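Local coordinates for protein 3-oxo-tetronate kinase (Salmonella typhimurium, PDB 3DQQ) that probably catalyses the ATP-dependent phosphorylation of 3-oxo-tetronate to 3-oxo-tetronate 4-phosphate, as a member of the four-carbon acid sugar kinase family, at residues A[23-28]-A[230-235]; A[127-132]-A[152-157]; A[266-271]-A[312-317]; A[344-349]-A[370-375]. One frame throughout, in Å; residues are numbered along the deposited sequence.

Contact 1: residues A[23-28]-A[230-235]; sequences VENGMP and LARQWA
The polar half of this contact is a side-on grip on one oxygen. R232 runs out extended from CG to NE, and both NE and NH2 point at OD1 of N25. NE is the straighter donor, at 2.8 Å from OD1 with an N-H...O angle of 161°; NH2 lies 3.1 Å from OD1, in the amide's carbonyl plane and on a lone pair. NE comes in above that plane. OD1 itself stays in the guanidinium plane, the two flat groups being turned 44° apart. The amide's other end, ND2, donates to a water and to the backbone O of F21, so the rotation of the amide is fixed from both ends. E204 and E208 form salt bridges with NH1 of R232 and would probably balance its positive charge.

The apolar half is close packing against the helix. CB of N25 sits 3.6 Å from CB of A231. M27, its CG anti to the backbone N and its tip bent at chi3, lays CE alongside W234, 3.4 Å from CD1, and over CA of A231. With SD oblique to the pyrrole ring, this is a Met-aromatic contact.

G26, at phi 101°, is the C-prime residue of a Schellman motif: it ends helix 12-24 and turns the chain against the last turn of helix 224-235.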
loop_
_atom_site.group_PDB
_atom_site.type_symbol
_atom_site.label_atom_id
_atom_site.label_comp_id
_atom_site.label_asym_id
_atom_site.label_seq_id
_atom_site.Cartn_x
_atom_site.Cartn_y
_atom_site.Cartn_z
ATOM N N VAL A 23 -17.013 19.826 -19.730
ATOM C CA VAL A 23 -16.209 20.791 -20.476
ATOM C C VAL A 23 -15.715 20.217 -21.792
ATOM O O VAL A 23 -15.788 20.863 -22.818
ATOM C CB VAL A 23 -15.055 21.348 -19.635
ATOM C CG1 VAL A 23 -14.108 22.148 -20.513
ATOM C CG2 VAL A 23 -15.633 22.196 -18.473
ATOM N N GLU A 24 -15.250 18.986 -21.774
ATOM C CA GLU A 24 -14.800 18.331 -23.012
ATOM C C GLU A 24 -15.917 18.153 -24.016
ATOM O O GLU A 24 -15.649 17.932 -25.178
ATOM C CB GLU A 24 -14.149 16.980 -22.733
ATOM C CG GLU A 24 -12.879 17.128 -21.863
ATOM C CD GLU A 24 -11.798 17.998 -22.528
ATOM O OE1 GLU A 24 -11.450 17.658 -23.681
ATOM O OE2 GLU A 24 -11.317 18.999 -21.925
ATOM N N ASN A 25 -17.164 18.260 -23.591
ATOM C CA ASN A 25 -18.254 18.117 -24.526
ATOM C C ASN A 25 -19.052 19.384 -24.632
ATOM O O ASN A 25 -20.217 19.335 -24.997
ATOM C CB ASN A 25 -19.120 16.944 -24.111
ATOM C CG ASN A 25 -18.424 15.631 -24.315
ATOM O OD1 ASN A 25 -18.474 15.106 -25.391
ATOM N ND2 ASN A 25 -17.757 15.108 -23.307
ATOM N N GLY A 26 -18.425 20.517 -24.314
ATOM C CA GLY A 26 -18.926 21.857 -24.678
ATOM C C GLY A 26 -19.641 22.687 -23.623
ATOM O O GLY A 26 -20.170 23.749 -23.922
ATOM N N MET A 27 -19.705 22.217 -22.392
ATOM C CA MET A 27 -20.445 22.932 -21.372
ATOM C C MET A 27 -19.415 23.452 -20.338
ATOM O O MET A 27 -18.804 22.668 -19.592
ATOM C CB MET A 27 -21.503 22.003 -20.779
ATOM C CG MET A 27 -22.591 22.672 -19.930
ATOM S SD MET A 27 -23.879 21.475 -19.426
ATOM C CE MET A 27 -24.336 20.937 -21.051
ATOM N N PRO A 28 -19.165 24.771 -20.349
ATOM C CA PRO A 28 -18.360 25.459 -19.360
ATOM C C PRO A 28 -18.828 25.169 -17.962
ATOM O O PRO A 28 -19.995 25.259 -17.708
ATOM C CB PRO A 28 -18.621 26.927 -19.674
ATOM C CG PRO A 28 -18.839 26.937 -21.053
ATOM C CD PRO A 28 -19.648 25.714 -21.357
ATOM N N LEU A 230 -25.691 14.019 -21.878
ATOM C CA LEU A 230 -26.482 15.212 -21.719
ATOM C C LEU A 230 -25.748 16.385 -22.301
ATOM O O LEU A 230 -26.365 17.198 -22.960
ATOM C CB LEU A 230 -26.852 15.464 -20.269
ATOM C CG LEU A 230 -27.807 14.431 -19.677
ATOM C CD1 LEU A 230 -27.704 14.458 -18.164
ATOM C CD2 LEU A 230 -29.259 14.609 -20.162
ATOM N N ALA A 231 -24.438 16.450 -22.141
ATOM C CA ALA A 231 -23.679 17.583 -22.675
ATOM C C ALA A 231 -23.809 17.649 -24.172
ATOM O O ALA A 231 -24.006 18.711 -24.718
ATOM C CB ALA A 231 -22.238 17.509 -22.303
ATOM N N ARG A 232 -23.755 16.513 -24.846
ATOM C CA ARG A 232 -23.839 16.512 -26.296
ATOM C C ARG A 232 -25.189 16.883 -26.836
ATOM O O ARG A 232 -25.288 17.262 -28.005
ATOM C CB ARG A 232 -23.459 15.162 -26.851
ATOM C CG ARG A 232 -22.045 14.776 -26.495
ATOM C CD ARG A 232 -21.541 13.616 -27.249
ATOM N NE ARG A 232 -20.178 13.406 -26.833
ATOM C CZ ARG A 232 -19.482 12.298 -27.020
ATOM N NH1 ARG A 232 -19.994 11.273 -27.674
ATOM N NH2 ARG A 232 -18.247 12.232 -26.554
ATOM N N GLN A 233 -26.241 16.776 -26.028
ATOM C CA GLN A 233 -27.503 17.358 -26.435
ATOM C C GLN A 233 -27.397 18.850 -26.511
ATOM O O GLN A 233 -28.018 19.445 -27.364
ATOM C CB GLN A 233 -28.614 17.032 -25.474
ATOM C CG GLN A 233 -29.263 15.755 -25.797
ATOM C CD GLN A 233 -29.842 15.744 -27.174
ATOM O OE1 GLN A 233 -30.673 16.592 -27.521
ATOM N NE2 GLN A 233 -29.421 14.772 -27.981
ATOM N N TRP A 234 -26.641 19.473 -25.619
ATOM C CA TRP A 234 -26.571 20.930 -25.616
ATOM C C TRP A 234 -25.491 21.376 -26.554
ATOM O O TRP A 234 -25.471 22.494 -26.992
ATOM C CB TRP A 234 -26.345 21.469 -24.212
ATOM C CG TRP A 234 -27.422 21.050 -23.297
ATOM C CD1 TRP A 234 -27.349 20.137 -22.303
ATOM C CD2 TRP A 234 -28.767 21.500 -23.325
ATOM N NE1 TRP A 234 -28.551 19.988 -21.700
ATOM C CE2 TRP A 234 -29.454 20.810 -22.308
ATOM C CE3 TRP A 234 -29.460 22.439 -24.098
ATOM C CZ2 TRP A 234 -30.808 21.027 -22.036
ATOM C CZ3 TRP A 234 -30.811 22.644 -23.836
ATOM C CH2 TRP A 234 -31.467 21.944 -22.802
ATOM N N ALA A 235 -24.592 20.472 -26.898
ATOM C CA ALA A 235 -23.551 20.799 -27.867
ATOM C C ALA A 235 -24.204 20.935 -29.231
ATOM O O ALA A 235 -23.751 21.745 -30.031
ATOM C CB ALA A 235 -22.424 19.717 -27.879
HETATM O O HOH W 1 -16.180 13.055 -24.008
#

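Contact 2: residues A[127-132]-A[152-157]; sequences QGYLFV and DSYLPR
Y154 has CG anti to its backbone N (chi1 -168°), whereas Y129 has CG anti to its carbonyl carbon (chi1 -64°); these two settings swing the rings across the join until they cross obliquely. CD1 of Y154 hangs over the centre of the Y129 ring, 3.3 Å from CZ. The planes are 41° apart, an oblique aromatic pair. P156 CD covers a face of the Y154 ring, while a water ties Y154 OH to the backbone O of Q127, so the phenol is held at its tip as well as over its face.

Beneath the rings the backbones form a single beta bridge, Y129 with Y154. L155 N donates to G128 O at 2.9 Å, and L130 N donates to S153 O at the same 2.9 Å; both bonds are nearly straight and in the carbonyl planes. The bridge joins strand 129-132, the middle strand of the small antiparallel sheet 123-136, to the start of helix 155-160, where Y154 is the N-cap residue. With positive phi, G128 takes a conformation in which a side chain would strike the preceding carbonyl.

On the other side of the bridge L130 CB meets L155 CD1 at 4.0 Å, next to V125. The turn before the helix is an Asx turn: D152 OD1 accepts from Y154 N, which approaches from above the carboxylate plane. R157 closes a side-on salt bridge on D152, NH2 to OD1 and NE to OD2, each on a syn lone pair, and the guanidinium carries Y154 CD2 over one face.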
loop_
_atom_site.group_PDB
_atom_site.type_symbol
_atom_site.label_atom_id
_atom_site.label_comp_id
_atom_site.label_asym_id
_atom_site.label_seq_id
_atom_site.Cartn_x
_atom_site.Cartn_y
_atom_site.Cartn_z
ATOM N N GLN A 127 -28.566 -5.688 -19.102
ATOM C CA GLN A 127 -29.720 -6.184 -18.341
ATOM C C GLN A 127 -29.772 -5.752 -16.868
ATOM O O GLN A 127 -30.441 -6.406 -16.023
ATOM C CB GLN A 127 -29.799 -7.690 -18.415
ATOM C CG GLN A 127 -29.809 -8.226 -19.817
ATOM C CD GLN A 127 -31.029 -7.862 -20.607
ATOM O OE1 GLN A 127 -32.126 -7.698 -20.088
ATOM N NE2 GLN A 127 -30.833 -7.720 -21.886
ATOM N N GLY A 128 -29.082 -4.653 -16.566
ATOM C CA GLY A 128 -29.019 -4.158 -15.204
ATOM C C GLY A 128 -27.857 -4.627 -14.370
ATOM O O GLY A 128 -27.712 -4.196 -13.224
ATOM N N TYR A 129 -27.014 -5.470 -14.947
ATOM C CA TYR A 129 -25.842 -5.968 -14.232
ATOM C C TYR A 129 -24.644 -5.111 -14.598
ATOM O O TYR A 129 -24.475 -4.736 -15.755
ATOM C CB TYR A 129 -25.549 -7.422 -14.600
ATOM C CG TYR A 129 -26.622 -8.417 -14.199
ATOM C CD1 TYR A 129 -26.475 -9.230 -13.078
ATOM C CD2 TYR A 129 -27.780 -8.566 -14.970
ATOM C CE1 TYR A 129 -27.433 -10.145 -12.741
ATOM C CE2 TYR A 129 -28.760 -9.478 -14.626
ATOM C CZ TYR A 129 -28.577 -10.259 -13.512
ATOM O OH TYR A 129 -29.556 -11.180 -13.197
ATOM N N LEU A 130 -23.825 -4.787 -13.607
ATOM C CA LEU A 130 -22.702 -3.913 -13.812
ATOM C C LEU A 130 -21.467 -4.752 -14.051
ATOM O O LEU A 130 -21.200 -5.678 -13.305
ATOM C CB LEU A 130 -22.538 -2.995 -12.594
ATOM C CG LEU A 130 -21.355 -1.984 -12.476
ATOM C CD1 LEU A 130 -21.205 -1.119 -13.708
ATOM C CD2 LEU A 130 -21.540 -1.060 -11.237
ATOM N N PHE A 131 -20.710 -4.384 -15.074
ATOM C CA PHE A 131 -19.485 -5.028 -15.449
ATOM C C PHE A 131 -18.284 -4.133 -15.346
ATOM O O PHE A 131 -18.275 -3.066 -15.858
ATOM C CB PHE A 131 -19.554 -5.481 -16.885
ATOM C CG PHE A 131 -20.476 -6.593 -17.116
ATOM C CD1 PHE A 131 -20.020 -7.866 -17.176
ATOM C CD2 PHE A 131 -21.793 -6.371 -17.291
ATOM C CE1 PHE A 131 -20.843 -8.852 -17.380
ATOM C CE2 PHE A 131 -22.617 -7.377 -17.482
ATOM C CZ PHE A 131 -22.140 -8.616 -17.530
ATOM N N VAL A 132 -17.247 -4.629 -14.709
ATOM C CA VAL A 132 -15.980 -3.964 -14.640
ATOM C C VAL A 132 -15.036 -4.697 -15.533
ATOM O O VAL A 132 -14.592 -5.752 -15.224
ATOM C CB VAL A 132 -15.436 -3.994 -13.240
ATOM C CG1 VAL A 132 -14.088 -3.424 -13.195
ATOM C CG2 VAL A 132 -16.321 -3.267 -12.341
ATOM N N ASP A 152 -22.354 -8.332 -5.185
ATOM C CA ASP A 152 -23.522 -8.583 -6.038
ATOM C C ASP A 152 -23.403 -7.565 -7.182
ATOM O O ASP A 152 -22.964 -6.456 -6.954
ATOM C CB ASP A 152 -24.788 -8.437 -5.214
ATOM C CG ASP A 152 -26.084 -8.717 -5.990
ATOM O OD1 ASP A 152 -26.104 -9.157 -7.175
ATOM O OD2 ASP A 152 -27.161 -8.469 -5.374
ATOM N N SER A 153 -23.757 -7.950 -8.394
ATOM C CA SER A 153 -23.545 -7.168 -9.568
ATOM C C SER A 153 -24.842 -6.640 -10.134
ATOM O O SER A 153 -24.807 -5.883 -11.106
ATOM C CB SER A 153 -22.833 -8.010 -10.643
ATOM O OG SER A 153 -21.718 -8.716 -10.094
ATOM N N TYR A 154 -25.981 -7.009 -9.545
ATOM C CA TYR A 154 -27.276 -6.641 -10.113
ATOM C C TYR A 154 -27.795 -5.314 -9.504
ATOM O O TYR A 154 -28.173 -5.251 -8.323
ATOM C CB TYR A 154 -28.251 -7.756 -9.865
ATOM C CG TYR A 154 -29.553 -7.630 -10.644
ATOM C CD1 TYR A 154 -29.551 -7.454 -12.002
ATOM C CD2 TYR A 154 -30.794 -7.700 -10.006
ATOM C CE1 TYR A 154 -30.729 -7.340 -12.700
ATOM C CE2 TYR A 154 -31.989 -7.565 -10.721
ATOM C CZ TYR A 154 -31.947 -7.397 -12.058
ATOM O OH TYR A 154 -33.114 -7.291 -12.793
ATOM N N LEU A 155 -27.780 -4.249 -10.305
ATOM C CA LEU A 155 -27.935 -2.917 -9.775
ATOM C C LEU A 155 -29.269 -2.717 -9.085
ATOM O O LEU A 155 -29.334 -2.172 -7.987
ATOM C CB LEU A 155 -27.687 -1.885 -10.863
ATOM C CG LEU A 155 -26.196 -1.641 -11.188
ATOM C CD1 LEU A 155 -26.014 -1.033 -12.605
ATOM C CD2 LEU A 155 -25.533 -0.782 -10.118
ATOM N N PRO A 156 -30.339 -3.229 -9.666
ATOM C CA PRO A 156 -31.617 -3.099 -8.969
ATOM C C PRO A 156 -31.673 -3.730 -7.579
ATOM O O PRO A 156 -32.374 -3.216 -6.724
ATOM C CB PRO A 156 -32.606 -3.822 -9.906
ATOM C CG PRO A 156 -31.981 -3.870 -11.173
ATOM C CD PRO A 156 -30.502 -3.966 -10.921
ATOM N N ARG A 157 -30.982 -4.857 -7.371
ATOM C CA ARG A 157 -30.859 -5.410 -6.011
ATOM C C ARG A 157 -30.003 -4.537 -5.151
ATOM O O ARG A 157 -30.383 -4.268 -4.038
ATOM C CB ARG A 157 -30.279 -6.819 -5.975
ATOM C CG ARG A 157 -31.327 -7.902 -5.927
ATOM C CD ARG A 157 -30.749 -9.193 -5.381
ATOM N NE ARG A 157 -29.623 -9.665 -6.203
ATOM C CZ ARG A 157 -29.754 -10.332 -7.354
ATOM N NH1 ARG A 157 -30.937 -10.638 -7.833
ATOM N NH2 ARG A 157 -28.685 -10.685 -8.038
HETATM O O HOH W 2 -32.765 -7.278 -15.398
#

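Contact 3: residues A[266-271]-A[312-317]; sequences QQVAFY and MISATA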
loop_
_atom_site.group_PDB
_atom_site.type_symbol
_atom_site.label_atom_id
_atom_site.label_comp_id
_atom_site.label_asym_id
_atom_site.label_seq_id
_atom_site.Cartn_x
_atom_site.Cartn_y
_atom_site.Cartn_z
ATOM N N GLN A 266 7.070 6.983 -10.730
ATOM C CA GLN A 266 7.611 7.046 -12.077
ATOM C C GLN A 266 7.704 8.469 -12.575
ATOM O O GLN A 266 8.705 8.859 -13.179
ATOM C CB GLN A 266 6.756 6.257 -13.042
ATOM C CG GLN A 266 6.967 4.766 -12.970
ATOM C CD GLN A 266 6.003 4.029 -13.887
ATOM O OE1 GLN A 266 5.103 3.304 -13.421
ATOM N NE2 GLN A 266 6.149 4.250 -15.198
ATOM N N GLN A 267 6.648 9.238 -12.327
ATOM C CA GLN A 267 6.590 10.651 -12.714
ATOM C C GLN A 267 7.693 11.477 -12.057
ATOM O O GLN A 267 8.283 12.324 -12.704
ATOM C CB GLN A 267 5.205 11.230 -12.414
ATOM C CG GLN A 267 4.118 10.661 -13.333
ATOM C CD GLN A 267 2.689 10.703 -12.748
ATOM O OE1 GLN A 267 2.492 10.785 -11.536
ATOM N NE2 GLN A 267 1.694 10.625 -13.622
ATOM N N VAL A 268 7.999 11.206 -10.790
ATOM C CA VAL A 268 9.030 11.964 -10.078
ATOM C C VAL A 268 10.398 11.563 -10.597
ATOM O O VAL A 268 11.243 12.421 -10.876
ATOM C CB VAL A 268 8.944 11.769 -8.545
ATOM C CG1 VAL A 268 10.171 12.305 -7.846
ATOM C CG2 VAL A 268 7.704 12.447 -8.012
ATOM N N ALA A 269 10.608 10.255 -10.745
ATOM C CA ALA A 269 11.888 9.727 -11.264
ATOM C C ALA A 269 12.187 10.324 -12.653
ATOM O O ALA A 269 13.311 10.734 -12.929
ATOM C CB ALA A 269 11.856 8.238 -11.309
ATOM N N PHE A 270 11.160 10.442 -13.492
ATOM C CA PHE A 270 11.306 10.981 -14.848
ATOM C C PHE A 270 11.578 12.473 -14.826
ATOM O O PHE A 270 12.636 12.920 -15.261
ATOM C CB PHE A 270 10.036 10.681 -15.657
ATOM C CG PHE A 270 10.046 11.254 -17.054
ATOM C CD1 PHE A 270 10.707 10.593 -18.084
ATOM C CD2 PHE A 270 9.353 12.436 -17.342
ATOM C CE1 PHE A 270 10.707 11.109 -19.378
ATOM C CE2 PHE A 270 9.339 12.973 -18.641
ATOM C CZ PHE A 270 10.024 12.310 -19.662
ATOM N N TYR A 271 10.629 13.226 -14.274
ATOM C CA TYR A 271 10.726 14.677 -14.210
ATOM C C TYR A 271 12.019 15.213 -13.602
ATOM O O TYR A 271 12.487 16.285 -14.009
ATOM C CB TYR A 271 9.563 15.248 -13.420
ATOM C CG TYR A 271 9.409 16.743 -13.551
ATOM C CD1 TYR A 271 9.615 17.580 -12.466
ATOM C CD2 TYR A 271 9.052 17.316 -14.768
ATOM C CE1 TYR A 271 9.467 18.955 -12.580
ATOM C CE2 TYR A 271 8.902 18.685 -14.898
ATOM C CZ TYR A 271 9.113 19.509 -13.802
ATOM O OH TYR A 271 8.966 20.871 -13.935
ATOM N N MET A 312 10.624 21.084 -8.708
ATOM C CA MET A 312 9.810 20.091 -8.006
ATOM C C MET A 312 10.209 19.989 -6.535
ATOM O O MET A 312 11.385 20.014 -6.180
ATOM C CB MET A 312 9.960 18.736 -8.652
ATOM C CG MET A 312 9.158 17.664 -7.970
ATOM S SD MET A 312 9.240 16.122 -8.880
ATOM C CE MET A 312 7.681 16.207 -9.632
ATOM N N ILE A 313 9.216 19.911 -5.672
ATOM C CA ILE A 313 9.451 19.508 -4.297
ATOM C C ILE A 313 8.670 18.220 -4.069
ATOM O O ILE A 313 7.430 18.203 -4.085
ATOM C CB ILE A 313 9.065 20.605 -3.345
ATOM C CG1 ILE A 313 10.074 21.712 -3.526
ATOM C CG2 ILE A 313 9.022 20.120 -1.875
ATOM C CD1 ILE A 313 9.657 22.882 -2.818
ATOM N N SER A 314 9.426 17.145 -3.896
ATOM C CA SER A 314 8.890 15.823 -3.839
ATOM C C SER A 314 9.069 15.242 -2.467
ATOM O O SER A 314 10.119 15.387 -1.878
ATOM C CB SER A 314 9.619 14.941 -4.836
ATOM O OG SER A 314 9.313 13.576 -4.601
ATOM N N ALA A 315 8.037 14.561 -1.989
ATOM C CA ALA A 315 8.049 13.876 -0.722
ATOM C C ALA A 315 7.978 12.371 -0.976
ATOM O O ALA A 315 7.773 11.582 -0.064
ATOM C CB ALA A 315 6.890 14.326 0.104
ATOM N N THR A 316 8.192 11.955 -2.211
ATOM C CA THR A 316 7.959 10.559 -2.543
ATOM C C THR A 316 9.124 9.633 -2.088
ATOM O O THR A 316 8.905 8.454 -1.813
ATOM C CB THR A 316 7.454 10.363 -4.046
ATOM O OG1 THR A 316 8.553 10.076 -4.895
ATOM C CG2 THR A 316 6.614 11.594 -4.589
ATOM N N ALA A 317 10.324 10.192 -1.916
ATOM C CA ALA A 317 11.476 9.500 -1.264
ATOM C C ALA A 317 11.217 9.186 0.201
ATOM O O ALA A 317 11.541 8.074 0.690
ATOM C CB ALA A 317 12.740 10.349 -1.352
#
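Helix 262-271 packs here on strand 312-314 of the nucleotide-binding C-terminal domain, close to the probable ATP site: the side chain of T316 lies about 6 Å from that of S259, a probable ATP-binding residue. Helix and strand axes approach to 10.5 Å and run at 139°, nearer antiparallel than parallel.

V268 sets its two methyls against S314 and T316, where the strand gives way to a turn. Its CG1, anti to the backbone N, rests 3.6 Å from OG of S314, and CG2 meets CG2 of T316 tip to tip at 3.7 Å. One turn on along the helix, Y271 has CG anti to the backbone N, which lays its ring across M312. The M312 chain is extended as far as SD and then bends at chi3 (-102°), bringing CE to 3.7 Å from CD1 of Y271. SD stands at the ring's edge, 5.2 Å from its centroid, a Met-aromatic contact, and it also touches CG1 of V268 at 4.1 Å. M312 CB lies in the plane of the ring, at its edge.

S314 OG is occupied by its own segment: it accepts from T316 N at 3.1 Å, almost straight at 168°, making an ST turn just where the strand ends. The phenol OH of Y271 is bonded to the backbone O of A310. V255 and S257 of the adjacent strand 253-257 extend the same buried layer. The helix is therefore held to the strand by van der Waals contacts of methyls, sulfur and ring, the V268 methyls also resting on the S314 hydroxyl, which is itself spent on shaping the turn.

Contact 4: residues A[344-349]-A[370-375]; sequences LLAARL and QSLGIT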
loop_
_atom_site.group_PDB
_atom_site.type_symbol
_atom_site.label_atom_id
_atom_site.label_comp_id
_atom_site.label_asym_id
_atom_site.label_seq_id
_atom_site.Cartn_x
_atom_site.Cartn_y
_atom_site.Cartn_z
ATOM N N LEU A 344 2.163 25.057 4.449
ATOM C CA LEU A 344 2.893 26.292 4.588
ATOM C C LEU A 344 3.637 26.706 3.306
ATOM O O LEU A 344 3.794 27.903 2.998
ATOM C CB LEU A 344 3.920 26.151 5.685
ATOM C CG LEU A 344 3.405 25.932 7.095
ATOM C CD1 LEU A 344 4.492 25.242 7.945
ATOM C CD2 LEU A 344 2.959 27.271 7.681
ATOM N N LEU A 345 4.114 25.710 2.578
ATOM C CA LEU A 345 4.970 25.940 1.431
ATOM C C LEU A 345 4.127 26.576 0.318
ATOM O O LEU A 345 4.549 27.563 -0.324
ATOM C CB LEU A 345 5.591 24.615 0.991
ATOM C CG LEU A 345 6.463 24.610 -0.245
ATOM C CD1 LEU A 345 7.447 25.746 -0.209
ATOM C CD2 LEU A 345 7.175 23.274 -0.363
ATOM N N ALA A 346 2.914 26.043 0.136
ATOM C CA ALA A 346 2.028 26.496 -0.933
ATOM C C ALA A 346 1.672 27.937 -0.718
ATOM O O ALA A 346 1.766 28.734 -1.628
ATOM C CB ALA A 346 0.762 25.637 -1.005
ATOM N N ALA A 347 1.278 28.288 0.500
ATOM C CA ALA A 347 0.939 29.703 0.775
ATOM C C ALA A 347 2.113 30.607 0.395
ATOM O O ALA A 347 1.943 31.565 -0.352
ATOM C CB ALA A 347 0.527 29.921 2.229
ATOM N N ARG A 348 3.310 30.271 0.846
ATOM C CA ARG A 348 4.469 31.122 0.559
ATOM C C ARG A 348 4.822 31.227 -0.915
ATOM O O ARG A 348 5.178 32.298 -1.386
ATOM C CB ARG A 348 5.686 30.661 1.363
ATOM C CG ARG A 348 5.516 30.964 2.849
ATOM C CD ARG A 348 6.577 30.299 3.645
ATOM N NE ARG A 348 6.843 30.970 4.924
ATOM C CZ ARG A 348 7.418 32.178 5.064
ATOM N NH1 ARG A 348 7.805 32.908 4.004
ATOM N NH2 ARG A 348 7.623 32.660 6.285
ATOM N N LEU A 349 4.697 30.123 -1.642
ATOM C CA LEU A 349 4.931 30.125 -3.082
ATOM C C LEU A 349 3.945 31.076 -3.768
ATOM O O LEU A 349 4.337 31.908 -4.608
ATOM C CB LEU A 349 4.844 28.697 -3.639
ATOM C CG LEU A 349 6.030 27.803 -3.264
ATOM C CD1 LEU A 349 5.791 26.352 -3.627
ATOM C CD2 LEU A 349 7.284 28.330 -3.957
ATOM N N GLN A 370 -6.639 24.014 0.185
ATOM C CA GLN A 370 -7.131 24.661 1.373
ATOM C C GLN A 370 -6.160 25.734 1.816
ATOM O O GLN A 370 -6.579 26.757 2.286
ATOM C CB GLN A 370 -7.393 23.678 2.498
ATOM C CG GLN A 370 -7.900 24.381 3.803
ATOM C CD GLN A 370 -8.088 23.400 5.064
ATOM O OE1 GLN A 370 -8.049 22.122 4.951
ATOM N NE2 GLN A 370 -8.287 24.027 6.278
ATOM N N SER A 371 -4.865 25.521 1.622
ATOM C CA SER A 371 -3.872 26.495 2.003
ATOM C C SER A 371 -3.960 27.776 1.207
ATOM O O SER A 371 -3.755 28.835 1.733
ATOM C CB SER A 371 -2.491 25.908 1.823
ATOM O OG SER A 371 -1.517 26.893 2.102
ATOM N N LEU A 372 -4.237 27.701 -0.073
ATOM C CA LEU A 372 -4.393 28.910 -0.856
ATOM C C LEU A 372 -5.816 29.489 -0.681
ATOM O O LEU A 372 -6.167 30.533 -1.235
ATOM C CB LEU A 372 -4.106 28.598 -2.312
ATOM C CG LEU A 372 -2.732 27.990 -2.572
ATOM C CD1 LEU A 372 -2.641 27.429 -3.975
ATOM C CD2 LEU A 372 -1.653 29.023 -2.323
ATOM N N GLY A 373 -6.653 28.800 0.095
ATOM C CA GLY A 373 -8.011 29.264 0.360
ATOM C C GLY A 373 -8.889 29.244 -0.854
ATOM O O GLY A 373 -9.743 30.077 -0.981
ATOM N N ILE A 374 -8.658 28.292 -1.747
ATOM C CA ILE A 374 -9.468 28.125 -2.933
ATOM C C ILE A 374 -10.663 27.276 -2.624
ATOM O O ILE A 374 -10.547 26.248 -2.026
ATOM C CB ILE A 374 -8.678 27.480 -4.028
ATOM C CG1 ILE A 374 -7.608 28.467 -4.505
ATOM C CG2 ILE A 374 -9.602 27.036 -5.134
ATOM C CD1 ILE A 374 -6.520 27.819 -5.243
ATOM N N THR A 375 -11.811 27.720 -3.071
ATOM C CA THR A 375 -13.104 27.146 -2.739
ATOM C C THR A 375 -13.753 26.505 -3.931
ATOM O O THR A 375 -14.624 25.665 -3.776
ATOM C CB THR A 375 -14.007 28.291 -2.293
ATOM O OG1 THR A 375 -13.844 28.430 -0.885
ATOM C CG2 THR A 375 -15.503 28.085 -2.638
#
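The hydroxyl of S371 is held by one hydrogen bond, to the backbone O of S343, one residue ahead of segment 344-349. With OG anti to the backbone N (chi1 176°), the side chain reaches straight across to helix 336-351. There OG settles beside A347, 3.5 Å from its N and 3.7 Å from its CB, both plain packing contacts, and 4.1 Å from CB of A346. The methyls of the two alanines are what the hydroxyl rests against.

L372 supplies the apolar part. Its CG is anti to the carbonyl carbon (chi1 -57°), and CD2 is brought over the backbone of helix 336-351, 3.5 Å from O of A346 and 4.1 Å from CA of A347. The backbones are at their nearest here, with CA of A347 and CA of L372 5.6 Å apart. Just after it, G373 (phi 67°) closes a Schellman motif, its N donating to O of Q370, and the chain leaves the helix.

The contact thus sets the C-terminal end of helix 362-371 against the C-terminal half of helix 336-351. V368 also covers A346, L345 faces A299 of helix 288-304, and L349 faces V254 and L256 of strand 253-257.

From the N terminus, the chain leaves helix 12-24 and runs through most of the sugar-binding domain before contact 1 closes that long loop at helix 224-235. Contact 2 is nested inside it, a short closure between strand 129-132 and helix 155-160, about 28 Å from contact 1 centre to centre. Further along, within the nucleotide-binding domain, contact 3 closes a loop from helix 262-271 to strand 312-314, and contact 4 follows in series, joining helices 336-351 and 362-371. Contacts 3 and 4 touch, CD1 of I313 lying 3.5 Å from CD2 of L345. Contacts 2 and 4 lie on opposite sides of the chain's centre, and none of the four loops cross.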